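Local coordinates for protein Sodium/sialic acid symporter SiaT (Proteus mirabilis, PDB 5NV9) that imports the sialic acid N-acetylneuraminic acid across the bacterial inner membrane, driven by the sodium gradient with two sodium ions per substrate, at residues G192-F197 against P285-A290. Residues are numbered along the deposited sequence; the frame is centred on the assembly and turned at random.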
loop_
_atom_site.group_PDB
_atom_site.type_symbol
_atom_site.label_atom_id
_atom_site.label_comp_id
_atom_site.label_asym_id
_atom_site.label_seq_id
_atom_site.Cartn_x
_atom_site.Cartn_y
_atom_site.Cartn_z
ATOM N N GLY A 192 -8.271 -4.156 16.025
ATOM C CA GLY A 192 -7.334 -5.156 16.435
ATOM C C GLY A 192 -6.059 -4.532 17.022
ATOM O O GLY A 192 -5.524 -4.986 18.047
ATOM N N ALA A 193 -5.578 -3.476 16.392
ATOM C CA ALA A 193 -4.373 -2.863 16.879
ATOM C C ALA A 193 -4.655 -2.213 18.235
ATOM O O ALA A 193 -3.829 -2.269 19.140
ATOM C CB ALA A 193 -3.838 -1.861 15.886
ATOM N N VAL A 194 -5.810 -1.601 18.382
ATOM C CA VAL A 194 -6.148 -0.938 19.647
ATOM C C VAL A 194 -6.232 -2.004 20.787
ATOM O O VAL A 194 -5.809 -1.769 21.956
ATOM C CB VAL A 194 -7.464 -0.188 19.519
ATOM C CG1 VAL A 194 -7.981 0.226 20.875
ATOM C CG2 VAL A 194 -7.288 1.009 18.610
ATOM N N LEU A 195 -6.755 -3.175 20.429
ATOM C CA LEU A 195 -7.010 -4.205 21.403
ATOM C C LEU A 195 -5.688 -4.833 21.876
ATOM O O LEU A 195 -5.550 -5.184 23.033
ATOM C CB LEU A 195 -7.924 -5.271 20.800
ATOM C CG LEU A 195 -8.339 -6.342 21.807
ATOM C CD1 LEU A 195 -9.202 -5.785 22.947
ATOM C CD2 LEU A 195 -9.032 -7.425 21.033
ATOM N N ILE A 196 -4.748 -5.023 20.952
ATOM C CA ILE A 196 -3.353 -5.510 21.270
ATOM C C ILE A 196 -2.695 -4.540 22.245
ATOM O O ILE A 196 -2.145 -4.938 23.278
ATOM C CB ILE A 196 -2.473 -5.627 20.019
ATOM C CG1 ILE A 196 -2.967 -6.766 19.095
ATOM C CG2 ILE A 196 -1.030 -5.875 20.429
ATOM C CD1 ILE A 196 -2.481 -6.688 17.662
ATOM N N PHE A 197 -2.763 -3.267 21.920
ATOM C CA PHE A 197 -2.186 -2.264 22.797
ATOM C C PHE A 197 -2.747 -2.394 24.245
ATOM O O PHE A 197 -1.996 -2.553 25.197
ATOM C CB PHE A 197 -2.419 -0.834 22.283
ATOM C CG PHE A 197 -1.762 0.192 23.155
ATOM C CD1 PHE A 197 -0.380 0.205 23.288
ATOM C CD2 PHE A 197 -2.517 1.074 23.891
ATOM C CE1 PHE A 197 0.234 1.141 24.108
ATOM C CE2 PHE A 197 -1.926 1.986 24.735
ATOM C CZ PHE A 197 -0.541 2.025 24.859
ATOM N N PRO A 285 -2.106 4.322 13.076
ATOM C CA PRO A 285 -0.660 4.066 13.076
ATOM C C PRO A 285 0.015 4.302 14.396
ATOM O O PRO A 285 0.945 3.560 14.750
ATOM C CB PRO A 285 -0.129 5.066 12.027
ATOM C CG PRO A 285 -1.241 5.025 11.034
ATOM C CD PRO A 285 -2.484 5.063 11.874
ATOM N N ILE A 286 -0.408 5.333 15.122
ATOM C CA ILE A 286 0.114 5.569 16.444
ATOM C C ILE A 286 0.041 4.276 17.282
ATOM O O ILE A 286 0.956 3.982 18.062
ATOM C CB ILE A 286 -0.697 6.605 17.226
ATOM C CG1 ILE A 286 -0.623 7.976 16.607
ATOM C CG2 ILE A 286 -0.152 6.734 18.640
ATOM C CD1 ILE A 286 -1.561 8.969 17.292
ATOM N N PHE A 287 -1.041 3.513 17.135
ATOM C CA PHE A 287 -1.177 2.256 17.917
ATOM C C PHE A 287 -0.142 1.208 17.526
ATOM O O PHE A 287 0.314 0.469 18.421
ATOM C CB PHE A 287 -2.584 1.677 17.912
ATOM C CG PHE A 287 -3.525 2.434 18.771
ATOM C CD1 PHE A 287 -4.170 3.570 18.287
ATOM C CD2 PHE A 287 -3.761 2.038 20.075
ATOM C CE1 PHE A 287 -5.031 4.300 19.097
ATOM C CE2 PHE A 287 -4.602 2.780 20.883
ATOM C CZ PHE A 287 -5.238 3.912 20.400
ATOM N N PHE A 288 0.286 1.181 16.251
ATOM C CA PHE A 288 1.328 0.228 15.834
ATOM C C PHE A 288 2.696 0.572 16.471
ATOM O O PHE A 288 3.418 -0.315 16.897
ATOM C CB PHE A 288 1.370 0.076 14.322
ATOM C CG PHE A 288 0.170 -0.642 13.778
ATOM C CD1 PHE A 288 0.057 -2.025 13.906
ATOM C CD2 PHE A 288 -0.872 0.036 13.199
ATOM C CE1 PHE A 288 -1.095 -2.704 13.478
ATOM C CE2 PHE A 288 -2.032 -0.637 12.770
ATOM C CZ PHE A 288 -2.125 -2.005 12.877
ATOM N N PHE A 289 3.023 1.851 16.551
ATOM C CA PHE A 289 4.233 2.288 17.265
ATOM C C PHE A 289 4.076 1.954 18.740
ATOM O O PHE A 289 4.988 1.380 19.342
ATOM C CB PHE A 289 4.470 3.800 17.063
ATOM C CG PHE A 289 5.002 4.115 15.699
ATOM C CD1 PHE A 289 6.353 3.976 15.447
ATOM C CD2 PHE A 289 4.149 4.439 14.624
ATOM C CE1 PHE A 289 6.872 4.244 14.171
ATOM C CE2 PHE A 289 4.678 4.668 13.339
ATOM C CZ PHE A 289 6.046 4.552 13.114
ATOM N N ALA A 290 2.919 2.307 19.314
ATOM C CA ALA A 290 2.690 2.098 20.739
ATOM C C ALA A 290 2.819 0.645 21.098
ATOM O O ALA A 290 3.393 0.312 22.158
ATOM C CB ALA A 290 1.373 2.704 21.218
#
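Ala193 and Phe287 stand nearest each other where the axes of segments 192-197 and 285-290, running in the same sense, come within 9.0 Å at an angle of 32°. The contact is wholly apolar and built on three phenylalanine rings. Phe287 points toward segment 192-197 and lays its ring against Val194 and Phe197. The methyl CG2 of Val194 sits over the centre of one face, 3.8 Å from the centroid of the Phe287 ring and almost on the ring normal, a CH-pi contact. Phe197 takes the rim of the same ring: its CB lies in the ring plane, 3.9 Å from CD2 of Phe287. The Phe197 ring then receives the edge of Phe287 in an offset edge-to-face pair, with planes at 80°. Further along, CE1 of Phe197 touches CB of Ala290 at 3.5 Å. Phe288 starts out turned away, but the far end of its ring comes nearer. CB of Ala193 lies over one face in a second CH-pi contact, displaced toward the rim, 3.5 Å from CZ of Phe288. The Phe288 ring also packs edge-to-face with Phe64 of helix 61-73. Its side chain is about 4 Å from those of Leu59, which binds sodium, and Thr63, which binds the sialic acid. The arrangement joins the membrane-spanning parts 175-199 and 273-292 of two LeuT-fold helices, with Phe288 behind residues of the substrate pocket in this outward-open symporter.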